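TetR family transcription regulator (Marinobacter aquaeolei, PDB 3PAS) probably binds DNA at cis-regulatory sites as a transcription factor of the TetR family. Local coordinates at residues 14-19 / 35-40; 88-93 / 177-182. All coordinates share one frame; numbering follows the deposited sequence. Where two conformers were deposited one is given.

Contact 1: residues 14-19 / 35-40; sequences LEATVR and AKAAGL
Arg19 NH2 and the backbone Ala37 O make the closest polar approach between residues 14-19 and 35-40, at 3.1 Å, with the oxygen lying at the edge of the guanidinium and near its plane. The side chain reaches it by folding over its own helix: the chain bends at chi3 (-53°), and one face of the guanidinium rests over Ala16 CA, offset toward the rim. NH2 also stands 4.0 Å from Ala37 CB. Below this polar fringe the contact is methyl against methyl. Ala16 CB, directed at the other segment, meets Ala38 CB at 3.8 Å and Ala37 CB at 4.0 Å, and it approaches the backbone Ala38 N to 3.7 Å. Such short side chains let the backbones come close, Ala16 CA and Ala38 CA being 5.3 Å apart. Gly39, where the backbone turns to positive phi (76°) after helix 31-37, forms a Schellman motif, in which Gly39 N bonds to Lys36 O and Leu40 N to Ala35 O. Residues 35-40 belong to the predicted helix-turn-helix, and Ile34 and Phe13 extend the apolar packing around the alanines. Ala37 O belongs to the last turn before Gly39, where the negative end of the helix dipole would probably favour a nearby guanidinium.

Contact 2: residues 88-93 / 177-182; sequences QWHTLF and HIELAF
The helical segments 88-93 and 177-182 run closer to antiparallel than parallel, their axes 10.0 Å apart at closest approach and their N-to-C directions 127° apart. Ile178 fits among three aromatic side chains: CG1 sits over the centre of the Phe93 ring, 3.6 Å from its centroid, while CG2 lies over a face of His90 and touches Trp89 CD1. Trp89 has CG anti to the backbone N (chi1 170°), and its indole lies against Phe182 and Ala181. Phe182 CB stands over the five-membered ring, 3.5 Å from its centroid, and the Phe182 edge faces that ring in a T-shaped pair with planes at 67°. Ala181 CB meets the indole edge at CZ2. Helices 81-98 and 175-189 thus join within the C-terminal domain of the TetR fold, with Ile159 and Leu162 of helix 148-167 packing alongside; Leu150 of the second subunit packs on Ala181. Trp89 NE1 also gives a weak hydrogen bond to Ile178 O (3.0 Å). An alanine in place of Trp89 would probably open a gap beside Phe182 CB and Ala181 CB and leave Ile178 O without this indole donor. His90 NE2 donates to Glu179 OE1 at 2.7 Å, nearly in the imidazole plane, and the same oxygen forms a salt bridge with Arg86.

Overall arrangement
From the N terminus, helix 5-24 supplies the first half of contact 1, and the chain returns after 15 intervening residues on helix 31-37, so that contact 1 closes a short loop tying helix 5-24 to the predicted helix-turn-helix. Helices 42-48 and 52-76 follow before contact 2 opens on helix 81-98. Its loop is far longer: 83 residues, 61 of them helical, pass before helix 175-189 comes back. The two loops are in series, neither enclosing nor crossing the other. The centres of contact 1 and contact 2 lie about 30 Å apart, on opposite sides of the chain's centre. Their nearest atoms are about 14 Å apart. Helix 52-76 spans between them, touching Leu14 and Thr17 near contact 1 and Thr91 and Leu92 near contact 2.

Contact 1: residues 14-19 / 35-40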
loop_
_atom_site.group_PDB
_atom_site.type_symbol
_atom_site.label_atom_id
_atom_site.label_comp_id
_atom_site.label_asym_id
_atom_site.label_seq_id
_atom_site.Cartn_x
_atom_site.Cartn_y
_atom_site.Cartn_z
ATOM N N LEU B 14 -26.022 -5.814 1.526
ATOM C CA LEU B 14 -24.638 -5.941 1.821
ATOM C C LEU B 14 -23.791 -5.661 0.561
ATOM O O LEU B 14 -22.858 -4.893 0.609
ATOM C CB LEU B 14 -24.335 -7.334 2.392
ATOM C CG LEU B 14 -24.984 -7.628 3.741
ATOM C CD1 LEU B 14 -25.090 -9.127 3.991
ATOM C CD2 LEU B 14 -24.245 -6.860 4.846
ATOM N N GLU B 15 -24.183 -6.244 -0.568
ATOM C CA GLU B 15 -23.509 -6.006 -1.845
ATOM C C GLU B 15 -23.635 -4.542 -2.308
ATOM O O GLU B 15 -22.679 -3.955 -2.785
ATOM C CB GLU B 15 -24.072 -6.977 -2.895
ATOM C CG GLU B 15 -23.547 -8.401 -2.761
ATOM C CD GLU B 15 -22.044 -8.544 -3.109
ATOM O OE1 GLU B 15 -21.450 -7.652 -3.779
ATOM O OE2 GLU B 15 -21.434 -9.544 -2.698
ATOM N N ALA B 16 -24.799 -3.938 -2.135
ATOM C CA ALA B 16 -24.991 -2.528 -2.507
ATOM C C ALA B 16 -24.090 -1.630 -1.648
ATOM O O ALA B 16 -23.561 -0.621 -2.131
ATOM C CB ALA B 16 -26.466 -2.130 -2.338
ATOM N N THR B 17 -23.908 -2.004 -0.381
ATOM C CA THR B 17 -23.035 -1.268 0.540
ATOM C C THR B 17 -21.583 -1.394 0.042
ATOM O O THR B 17 -20.891 -0.399 -0.067
ATOM C CB THR B 17 -23.142 -1.773 1.964
ATOM O OG1 THR B 17 -24.477 -1.615 2.446
ATOM C CG2 THR B 17 -22.235 -0.978 2.905
ATOM N N VAL B 18 -21.134 -2.630 -0.217
ATOM C CA VAL B 18 -19.804 -2.860 -0.849
ATOM C C VAL B 18 -19.593 -1.966 -2.091
ATOM O O VAL B 18 -18.603 -1.261 -2.149
ATOM C CB VAL B 18 -19.587 -4.309 -1.268
ATOM C CG1 VAL B 18 -18.258 -4.423 -2.131
ATOM C CG2 VAL B 18 -19.538 -5.223 -0.024
ATOM N N ARG B 19 -20.538 -1.957 -3.042
ATOM C CA ARG B 19 -20.399 -1.158 -4.249
ATOM C C ARG B 19 -20.353 0.337 -4.043
ATOM O O ARG B 19 -19.463 1.017 -4.602
ATOM C CB ARG B 19 -21.493 -1.475 -5.295
ATOM C CG ARG B 19 -21.465 -2.889 -5.794
ATOM C CD ARG B 19 -22.364 -3.076 -7.019
ATOM N NE ARG B 19 -23.731 -2.614 -6.820
ATOM C CZ ARG B 19 -24.695 -3.302 -6.209
ATOM N NH1 ARG B 19 -24.452 -4.496 -5.713
ATOM N NH2 ARG B 19 -25.907 -2.786 -6.101
ATOM N N ALA B 35 -29.975 1.689 -0.362
ATOM C CA ALA B 35 -31.296 1.096 -0.671
ATOM C C ALA B 35 -31.600 1.172 -2.218
ATOM O O ALA B 35 -31.987 0.167 -2.881
ATOM C CB ALA B 35 -32.393 1.781 0.144
ATOM N N LYS B 36 -31.367 2.347 -2.772
ATOM C CA LYS B 36 -31.590 2.589 -4.194
ATOM C C LYS B 36 -30.702 1.649 -5.043
ATOM O O LYS B 36 -31.182 0.982 -5.965
ATOM C CB LYS B 36 -31.326 4.056 -4.505
ATOM C CG LYS B 36 -31.894 4.520 -5.827
ATOM C CD LYS B 36 -31.652 6.019 -6.072
ATOM C CE LYS B 36 -32.618 6.904 -5.263
ATOM N NZ LYS B 36 -32.866 8.224 -5.930
ATOM N N ALA B 37 -29.434 1.539 -4.675
ATOM C CA ALA B 37 -28.521 0.666 -5.368
ATOM C C ALA B 37 -28.961 -0.784 -5.283
ATOM O O ALA B 37 -28.723 -1.540 -6.198
ATOM C CB ALA B 37 -27.146 0.841 -4.860
ATOM N N ALA B 38 -29.564 -1.185 -4.162
ATOM C CA ALA B 38 -30.102 -2.491 -3.993
ATOM C C ALA B 38 -31.463 -2.723 -4.682
ATOM O O ALA B 38 -31.959 -3.815 -4.630
ATOM C CB ALA B 38 -30.241 -2.813 -2.463
ATOM N N GLY B 39 -32.118 -1.692 -5.200
ATOM C CA GLY B 39 -33.468 -1.832 -5.782
ATOM C C GLY B 39 -34.602 -1.963 -4.775
ATOM O O GLY B 39 -35.678 -2.511 -5.094
ATOM N N LEU B 40 -34.388 -1.452 -3.565
ATOM C CA LEU B 40 -35.327 -1.623 -2.461
ATOM C C LEU B 40 -35.523 -0.335 -1.676
ATOM O O LEU B 40 -34.812 0.615 -1.853
ATOM C CB LEU B 40 -34.808 -2.743 -1.546
ATOM C CG LEU B 40 -34.668 -4.111 -2.208
ATOM C CD1 LEU B 40 -33.817 -5.048 -1.319
ATOM C CD2 LEU B 40 -36.067 -4.721 -2.531
#

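Contact 2: residues 88-93 / 177-182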
loop_
_atom_site.group_PDB
_atom_site.type_symbol
_atom_site.label_atom_id
_atom_site.label_comp_id
_atom_site.label_asym_id
_atom_site.label_seq_id
_atom_site.Cartn_x
_atom_site.Cartn_y
_atom_site.Cartn_z
ATOM N N GLN B 88 -3.845 -20.675 -0.796
ATOM C CA GLN B 88 -4.569 -19.508 -0.252
ATOM C C GLN B 88 -4.247 -18.266 -1.074
ATOM O O GLN B 88 -5.087 -17.446 -1.335
ATOM C CB GLN B 88 -4.130 -19.270 1.191
ATOM C CG GLN B 88 -4.176 -17.798 1.677
ATOM C CD GLN B 88 -2.854 -17.447 2.315
ATOM O OE1 GLN B 88 -1.826 -17.231 1.619
ATOM N NE2 GLN B 88 -2.835 -17.470 3.662
ATOM N N TRP B 89 -2.982 -18.141 -1.428
ATOM C CA TRP B 89 -2.488 -16.984 -2.217
ATOM C C TRP B 89 -3.153 -16.912 -3.550
ATOM O O TRP B 89 -3.653 -15.850 -3.942
ATOM C CB TRP B 89 -0.984 -17.034 -2.367
ATOM C CG TRP B 89 -0.364 -16.085 -3.326
ATOM C CD1 TRP B 89 -0.371 -16.160 -4.680
ATOM C CD2 TRP B 89 0.381 -14.907 -2.993
ATOM N NE1 TRP B 89 0.292 -15.091 -5.213
ATOM C CE2 TRP B 89 0.784 -14.321 -4.194
ATOM C CE3 TRP B 89 0.762 -14.313 -1.781
ATOM C CZ2 TRP B 89 1.566 -13.154 -4.245
ATOM C CZ3 TRP B 89 1.518 -13.191 -1.818
ATOM C CH2 TRP B 89 1.925 -12.600 -3.074
ATOM N N HIS B 90 -3.170 -18.031 -4.251
ATOM C CA HIS B 90 -3.853 -18.115 -5.539
ATOM C C HIS B 90 -5.336 -17.804 -5.383
ATOM O O HIS B 90 -5.894 -17.103 -6.216
ATOM C CB HIS B 90 -3.665 -19.487 -6.238
ATOM C CG HIS B 90 -2.379 -19.615 -7.007
ATOM N ND1 HIS B 90 -2.279 -19.361 -8.365
ATOM C CD2 HIS B 90 -1.150 -19.997 -6.603
ATOM C CE1 HIS B 90 -1.034 -19.585 -8.752
ATOM N NE2 HIS B 90 -0.324 -19.954 -7.693
ATOM N N THR B 91 -6.001 -18.338 -4.349
ATOM C CA THR B 91 -7.460 -18.078 -4.176
ATOM C C THR B 91 -7.747 -16.569 -3.889
ATOM O O THR B 91 -8.612 -15.954 -4.513
ATOM C CB THR B 91 -8.023 -18.948 -3.050
ATOM O OG1 THR B 91 -7.869 -20.307 -3.458
ATOM C CG2 THR B 91 -9.477 -18.609 -2.823
ATOM N N LEU B 92 -6.933 -15.973 -3.035
ATOM C CA LEU B 92 -7.067 -14.545 -2.701
ATOM C C LEU B 92 -6.793 -13.635 -3.919
ATOM O O LEU B 92 -7.494 -12.648 -4.156
ATOM C CB LEU B 92 -6.147 -14.161 -1.586
ATOM C CG LEU B 92 -6.521 -14.552 -0.142
ATOM C CD1 LEU B 92 -5.317 -14.350 0.800
ATOM C CD2 LEU B 92 -7.741 -13.884 0.377
ATOM N N PHE B 93 -5.797 -13.991 -4.692
ATOM C CA PHE B 93 -5.437 -13.200 -5.854
ATOM C C PHE B 93 -6.608 -13.262 -6.844
ATOM O O PHE B 93 -6.991 -12.232 -7.398
ATOM C CB PHE B 93 -4.137 -13.721 -6.450
ATOM C CG PHE B 93 -3.380 -12.689 -7.242
ATOM C CD1 PHE B 93 -3.902 -12.191 -8.410
ATOM C CD2 PHE B 93 -2.111 -12.283 -6.861
ATOM C CE1 PHE B 93 -3.211 -11.278 -9.156
ATOM C CE2 PHE B 93 -1.444 -11.349 -7.574
ATOM C CZ PHE B 93 -1.969 -10.860 -8.752
ATOM N N HIS B 177 2.422 -15.774 -13.390
ATOM C CA HIS B 177 2.811 -14.583 -12.641
ATOM C C HIS B 177 2.321 -14.620 -11.190
ATOM O O HIS B 177 3.037 -14.200 -10.296
ATOM C CB HIS B 177 2.321 -13.278 -13.317
ATOM C CG HIS B 177 3.169 -12.828 -14.470
ATOM N ND1 HIS B 177 2.808 -11.776 -15.289
ATOM C CD2 HIS B 177 4.365 -13.273 -14.932
ATOM C CE1 HIS B 177 3.737 -11.598 -16.217
ATOM N NE2 HIS B 177 4.691 -12.496 -16.025
ATOM N N ILE B 178 1.113 -15.123 -10.956
ATOM C CA ILE B 178 0.576 -15.213 -9.610
ATOM C C ILE B 178 1.482 -16.148 -8.793
ATOM O O ILE B 178 1.831 -15.843 -7.645
ATOM C CB ILE B 178 -0.920 -15.670 -9.598
ATOM C CG1 ILE B 178 -1.844 -14.570 -10.176
ATOM C CG2 ILE B 178 -1.345 -15.977 -8.225
ATOM C CD1 ILE B 178 -3.286 -15.037 -10.603
ATOM N N GLU B 179 1.901 -17.253 -9.416
ATOM C CA GLU B 179 2.774 -18.253 -8.747
ATOM C C GLU B 179 4.155 -17.646 -8.463
ATOM O O GLU B 179 4.695 -17.821 -7.382
ATOM C CB GLU B 179 2.912 -19.513 -9.621
ATOM C CG GLU B 179 3.839 -20.606 -9.087
ATOM C CD GLU B 179 3.225 -21.478 -8.002
ATOM O OE1 GLU B 179 2.051 -21.250 -7.560
ATOM O OE2 GLU B 179 3.934 -22.435 -7.608
ATOM N N LEU B 180 4.739 -16.960 -9.437
ATOM C CA LEU B 180 6.033 -16.323 -9.287
ATOM C C LEU B 180 6.014 -15.299 -8.144
ATOM O O LEU B 180 6.918 -15.265 -7.315
ATOM C CB LEU B 180 6.410 -15.635 -10.580
ATOM C CG LEU B 180 7.631 -14.728 -10.618
ATOM C CD1 LEU B 180 8.892 -15.526 -10.179
ATOM C CD2 LEU B 180 7.776 -14.230 -12.053
ATOM N N ALA B 181 4.957 -14.489 -8.095
ATOM C CA ALA B 181 4.783 -13.540 -7.000
ATOM C C ALA B 181 4.691 -14.280 -5.650
ATOM O O ALA B 181 5.313 -13.846 -4.663
ATOM C CB ALA B 181 3.477 -12.710 -7.247
ATOM N N PHE B 182 3.937 -15.389 -5.581
ATOM C CA PHE B 182 3.930 -16.171 -4.341
ATOM C C PHE B 182 5.319 -16.693 -3.974
ATOM O O PHE B 182 5.688 -16.672 -2.785
ATOM C CB PHE B 182 2.944 -17.379 -4.326
ATOM C CG PHE B 182 3.137 -18.279 -3.114
ATOM C CD1 PHE B 182 2.602 -17.920 -1.923
ATOM C CD2 PHE B 182 3.938 -19.433 -3.169
ATOM C CE1 PHE B 182 2.812 -18.693 -0.770
ATOM C CE2 PHE B 182 4.158 -20.208 -2.027
ATOM C CZ PHE B 182 3.583 -19.844 -0.840
#